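Uncharacterized protein (Desulfotomaculum acetoxidans, PDB 3U4Y) is of unknown function but folds as a seven-bladed beta-propeller related to the lactonase family. Local coordinates at residues Asp95-Val99 with Gln111-Leu116; Val43-Ile47 with Met86-Ile91. All coordinates share one frame; numbering follows the deposited sequence.

Contact 1 (Asp95-Val99 with Gln111-Leu116); sequences DQFAV and QSYSFL
The ring of F97 meets the opposing strand at its edge: the carbonyl oxygen of Y113 lies near the ring plane, 3.6 Å from F97 CD1, while S114 approaches the ring obliquely, its CB 3.9 Å from F97 CE1. One face of this phenylalanine carries CG of its neighbour Q96, set over the rim. F115 also uses an edge, turned toward the backbone, with Q96 O near its plane; D95 O and the A98 methyl approach it obliquely, A98 CB lying 3.7 Å from F115 CE2. That methyl also sits 4.1 Å from Y113 CD2, so one small alanine is shared by two aromatic rings. The tyrosine has CG anti to its own nitrogen (chi1 164°), and its ring runs away from A98 until OH bonds to Q66. An antiparallel ladder joins the strands. A98 and Y113 form its hydrogen-bonded pair, with A98 N to Y113 O at 3.0 Å and a bent bond from Y113 N to A98 O at 2.9 Å (130° at the hydrogen), and the non-hydrogen-bonded pairs F97–S114 and V99–S112 flank it. A nearly straight bond, F115 N to Q96 O (3.0 Å, 170°), prolongs the pairing at the open end of the hairpin, where both segments have left the strand. There the extended Q96 side chain crosses that of L116 at a slant, though L116 is poorly ordered and the detail doubtful. The hairpin forms the two middle strands of a four-stranded propeller blade: V99 pairs with D90 of strand 89-91, and S112 with strand 119-125. On the face of F97, V99 and S112, V99 packs against I133 and I135 of the following blade, whereas Y113 and F115 on the other side reach strand 63-68 of the preceding one.

Contact 2 (Val43-Ile47 with Met86-Ile91); sequences VDTAI and MADVDI
V43 meets A87 through one branch, CG1, which lies 3.8 Å from A87 CB; with CG1 anti to the backbone nitrogen (chi1 -174°), the other branch, CG2, is placed near M86 O. Next along, the CB of D44 sits 3.3 Å from A87 O and also touches V89 CG2. At the far end I91 lays CG1 and CD1 against the A46 methyl, modelled too close for the spacing to be trusted, with CD1 3.8 Å from I47 O. With an alanine here the outer carbons are gone, which is likely to open a gap between A46 and F115, whose side chain I91 also touches. The two strands run almost parallel, 10° apart with axes 6.2 Å from each other, as the inner strands of adjacent blades. T57 ties them together, its OG1 bonding both D44 N and A87 O. D88 is positioned by I133 N of the next blade, which bonds its OD2, while V89 N adds a weak bond to OD1. The carboxylates of D44 and D88 lie side by side, planes 56° apart. Two buried acids brought together in this way probably give the seam an acidic character near the middle of the propeller.

Contact 1 and contact 2 illustrate two kinds of contact in a propeller: pairing of strands within a blade, and packing between blades. Their centres are 11 Å apart, and strand 89-91 joins them, serving as the inner edge of the sheet that contains the 97-100 and 109-114 hairpin. The bond that links them, from V99 N to D90 O at 2.7 Å, is a probable hydrogen bond, and the side chain of Q111 packs against that of M86. D95 reaches further, bonding through OD1 to S49 N just beyond strand 42-47. The centre of contact 2 is about 7 Å, and that of contact 1 about 16 Å, from the centre of the chain; no active site is established for either.

Contact 1 (Asp95-Val99 with Gln111-Leu116)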
loop_
_atom_site.group_PDB
_atom_site.type_symbol
_atom_site.label_atom_id
_atom_site.label_comp_id
_atom_site.label_asym_id
_atom_site.label_seq_id
_atom_site.Cartn_x
_atom_site.Cartn_y
_atom_site.Cartn_z
ATOM N N ASP A 95 -12.518 2.796 -8.744
ATOM C CA ASP A 95 -11.691 2.141 -9.746
ATOM C C ASP A 95 -11.425 3.013 -10.977
ATOM O O ASP A 95 -10.845 2.548 -11.950
ATOM C CB ASP A 95 -12.349 0.836 -10.185
ATOM C CG ASP A 95 -12.271 -0.265 -9.129
ATOM O OD1 ASP A 95 -11.218 -0.423 -8.478
ATOM O OD2 ASP A 95 -13.270 -1.001 -8.968
ATOM N N GLN A 96 -11.835 4.275 -10.944
ATOM C CA GLN A 96 -11.660 5.136 -12.108
ATOM C C GLN A 96 -10.235 5.697 -12.236
ATOM O O GLN A 96 -9.709 5.785 -13.340
ATOM C CB GLN A 96 -12.693 6.266 -12.100
ATOM C CG GLN A 96 -12.720 7.131 -13.349
ATOM C CD GLN A 96 -13.909 8.095 -13.371
ATOM O OE1 GLN A 96 -14.792 8.039 -12.502
ATOM N NE2 GLN A 96 -13.939 8.981 -14.373
ATOM N N PHE A 97 -9.619 6.066 -11.110
ATOM C CA PHE A 97 -8.270 6.661 -11.095
ATOM C C PHE A 97 -7.265 5.954 -10.205
ATOM O O PHE A 97 -7.622 5.339 -9.202
ATOM C CB PHE A 97 -8.314 8.105 -10.620
ATOM C CG PHE A 97 -9.152 8.983 -11.464
ATOM C CD1 PHE A 97 -8.684 9.437 -12.677
ATOM C CD2 PHE A 97 -10.410 9.356 -11.049
ATOM C CE1 PHE A 97 -9.460 10.247 -13.453
ATOM C CE2 PHE A 97 -11.194 10.170 -11.824
ATOM C CZ PHE A 97 -10.721 10.618 -13.022
ATOM N N ALA A 98 -5.996 6.085 -10.576
ATOM C CA ALA A 98 -4.882 5.597 -9.775
ATOM C C ALA A 98 -4.087 6.809 -9.391
ATOM O O ALA A 98 -3.890 7.691 -10.220
ATOM C CB ALA A 98 -4.015 4.662 -10.581
ATOM N N VAL A 99 -3.637 6.873 -8.140
ATOM C CA VAL A 99 -2.870 8.029 -7.689
ATOM C C VAL A 99 -1.513 7.621 -7.141
ATOM O O VAL A 99 -1.395 6.641 -6.393
ATOM C CB VAL A 99 -3.615 8.855 -6.651
ATOM C CG1 VAL A 99 -2.794 10.041 -6.299
ATOM C CG2 VAL A 99 -4.939 9.320 -7.200
ATOM N N GLN A 111 0.585 12.319 -8.721
ATOM C CA GLN A 111 0.070 12.202 -10.077
ATOM C C GLN A 111 -1.112 11.262 -10.114
ATOM O O GLN A 111 -1.047 10.171 -9.536
ATOM C CB GLN A 111 1.152 11.639 -10.998
ATOM C CG GLN A 111 2.490 12.365 -10.953
ATOM C CD GLN A 111 3.383 11.954 -12.099
ATOM O OE1 GLN A 111 3.255 12.474 -13.205
ATOM N NE2 GLN A 111 4.269 10.997 -11.855
ATOM N N SER A 112 -2.181 11.685 -10.797
ATOM C CA SER A 112 -3.362 10.838 -11.025
ATOM C C SER A 112 -3.452 10.368 -12.467
ATOM O O SER A 112 -3.013 11.052 -13.377
ATOM C CB SER A 112 -4.656 11.571 -10.684
ATOM O OG SER A 112 -4.950 12.518 -11.689
ATOM N N TYR A 113 -4.082 9.217 -12.659
ATOM C CA TYR A 113 -4.070 8.514 -13.929
ATOM C C TYR A 113 -5.448 7.915 -14.233
ATOM O O TYR A 113 -5.976 7.160 -13.415
ATOM C CB TYR A 113 -3.008 7.425 -13.827
ATOM C CG TYR A 113 -3.072 6.345 -14.873
ATOM C CD1 TYR A 113 -2.388 6.470 -16.080
ATOM C CD2 TYR A 113 -3.787 5.184 -14.646
ATOM C CE1 TYR A 113 -2.433 5.473 -17.035
ATOM C CE2 TYR A 113 -3.838 4.179 -15.600
ATOM C CZ TYR A 113 -3.158 4.326 -16.791
ATOM O OH TYR A 113 -3.218 3.316 -17.726
ATOM N N SER A 114 -6.026 8.252 -15.393
ATOM C CA SER A 114 -7.356 7.742 -15.787
ATOM C C SER A 114 -7.328 6.349 -16.413
ATOM O O SER A 114 -6.711 6.156 -17.448
ATOM C CB SER A 114 -8.059 8.706 -16.750
ATOM O OG SER A 114 -9.396 8.289 -17.016
ATOM N N PHE A 115 -8.012 5.391 -15.799
ATOM C CA PHE A 115 -8.069 4.026 -16.316
ATOM C C PHE A 115 -8.880 3.949 -17.599
ATOM O O PHE A 115 -8.705 3.038 -18.414
ATOM C CB PHE A 115 -8.741 3.118 -15.301
ATOM C CG PHE A 115 -7.812 2.531 -14.286
ATOM C CD1 PHE A 115 -7.266 1.270 -14.476
ATOM C CD2 PHE A 115 -7.516 3.215 -13.118
ATOM C CE1 PHE A 115 -6.429 0.709 -13.534
ATOM C CE2 PHE A 115 -6.677 2.660 -12.168
ATOM C CZ PHE A 115 -6.134 1.407 -12.380
ATOM N N LEU A 116 -9.800 4.891 -17.751
ATOM C CA LEU A 116 -10.655 4.935 -18.925
ATOM C C LEU A 116 -9.852 5.475 -20.098
ATOM O O LEU A 116 -9.795 4.861 -21.165
ATOM C CB LEU A 116 -11.856 5.837 -18.651
ATOM C CG LEU A 116 -12.148 6.004 -17.153
ATOM C CD1 LEU A 116 -12.730 7.379 -16.860
ATOM C CD2 LEU A 116 -13.053 4.891 -16.610
#

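Contact 2 (Val43-Ile47 with Met86-Ile91)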
loop_
_atom_site.group_PDB
_atom_site.type_symbol
_atom_site.label_atom_id
_atom_site.label_comp_id
_atom_site.label_asym_id
_atom_site.label_seq_id
_atom_site.Cartn_x
_atom_site.Cartn_y
_atom_site.Cartn_z
ATOM N N VAL A 43 8.224 -0.610 -8.374
ATOM C CA VAL A 43 8.102 -0.342 -6.945
ATOM C C VAL A 43 6.856 -0.986 -6.323
ATOM O O VAL A 43 6.967 -2.004 -5.652
ATOM C CB VAL A 43 8.177 1.180 -6.614
ATOM C CG1 VAL A 43 8.186 1.392 -5.121
ATOM C CG2 VAL A 43 9.430 1.812 -7.234
ATOM N N ASP A 44 5.681 -0.403 -6.552
ATOM C CA ASP A 44 4.448 -0.868 -5.894
ATOM C C ASP A 44 3.362 -1.249 -6.911
ATOM O O ASP A 44 3.525 -1.008 -8.109
ATOM C CB ASP A 44 3.919 0.199 -4.907
ATOM C CG ASP A 44 2.994 -0.381 -3.834
ATOM O OD1 ASP A 44 2.028 0.313 -3.419
ATOM O OD2 ASP A 44 3.239 -1.527 -3.395
ATOM N N THR A 45 2.274 -1.852 -6.417
ATOM C CA THR A 45 1.104 -2.230 -7.225
ATOM C C THR A 45 -0.196 -1.968 -6.503
ATOM O O THR A 45 -0.284 -2.060 -5.274
ATOM C CB THR A 45 1.041 -3.741 -7.535
ATOM O OG1 THR A 45 1.676 -4.485 -6.489
ATOM C CG2 THR A 45 1.684 -4.056 -8.833
ATOM N N ALA A 46 -1.224 -1.686 -7.288
ATOM C CA ALA A 46 -2.590 -1.689 -6.793
ATOM C C ALA A 46 -3.359 -2.666 -7.654
ATOM O O ALA A 46 -2.862 -3.082 -8.688
ATOM C CB ALA A 46 -3.197 -0.315 -6.876
ATOM N N ILE A 47 -4.546 -3.047 -7.194
ATOM C CA ILE A 47 -5.461 -3.913 -7.936
ATOM C C ILE A 47 -6.858 -3.332 -7.830
ATOM O O ILE A 47 -7.141 -2.521 -6.959
ATOM C CB ILE A 47 -5.442 -5.359 -7.416
ATOM C CG1 ILE A 47 -5.966 -6.311 -8.469
ATOM C CG2 ILE A 47 -6.266 -5.490 -6.176
ATOM C CD1 ILE A 47 -5.633 -7.734 -8.165
HETATM N N MSE A 86 7.744 7.651 -9.364
HETATM C CA MSE A 86 6.549 7.085 -8.749
HETATM C C MSE A 86 6.867 5.979 -7.754
HETATM O O MSE A 86 7.828 5.237 -7.954
HETATM C CB MSE A 86 5.671 6.470 -9.831
HETATM C CG MSE A 86 4.958 7.457 -10.698
HETATM SE SE MSE A 86 4.385 6.589 -12.332
HETATM C CE MSE A 86 4.344 8.177 -13.469
ATOM N N ALA A 87 6.055 5.843 -6.701
ATOM C CA ALA A 87 6.226 4.714 -5.788
ATOM C C ALA A 87 4.912 4.150 -5.221
ATOM O O ALA A 87 4.302 3.310 -5.864
ATOM C CB ALA A 87 7.246 5.027 -4.687
ATOM N N ASP A 88 4.473 4.567 -4.033
ATOM C CA ASP A 88 3.214 4.019 -3.516
ATOM C C ASP A 88 2.099 4.389 -4.503
ATOM O O ASP A 88 2.164 5.437 -5.165
ATOM C CB ASP A 88 2.899 4.474 -2.060
ATOM C CG ASP A 88 1.944 3.495 -1.302
ATOM O OD1 ASP A 88 1.584 2.426 -1.850
ATOM O OD2 ASP A 88 1.559 3.787 -0.143
ATOM N N VAL A 89 1.115 3.497 -4.640
ATOM C CA VAL A 89 -0.098 3.785 -5.399
ATOM C C VAL A 89 -1.315 3.349 -4.657
ATOM O O VAL A 89 -1.321 2.306 -4.006
ATOM C CB VAL A 89 -0.195 2.990 -6.708
ATOM C CG1 VAL A 89 -0.188 3.920 -7.884
ATOM C CG2 VAL A 89 0.888 1.931 -6.786
ATOM N N ASP A 90 -2.363 4.140 -4.802
ATOM C CA ASP A 90 -3.695 3.705 -4.433
ATOM C C ASP A 90 -4.630 4.015 -5.577
ATOM O O ASP A 90 -4.345 4.882 -6.395
ATOM C CB ASP A 90 -4.186 4.400 -3.165
ATOM C CG ASP A 90 -4.996 3.469 -2.276
ATOM O OD1 ASP A 90 -4.895 2.231 -2.471
ATOM O OD2 ASP A 90 -5.723 3.969 -1.384
ATOM N N ILE A 91 -5.738 3.286 -5.631
ATOM C CA ILE A 91 -6.796 3.543 -6.591
ATOM C C ILE A 91 -7.970 4.142 -5.846
ATOM O O ILE A 91 -8.195 3.815 -4.680
ATOM C CB ILE A 91 -7.267 2.255 -7.239
ATOM C CG1 ILE A 91 -6.145 1.218 -7.184
ATOM C CG2 ILE A 91 -7.744 2.537 -8.639
ATOM C CD1 ILE A 91 -5.757 0.618 -8.515
#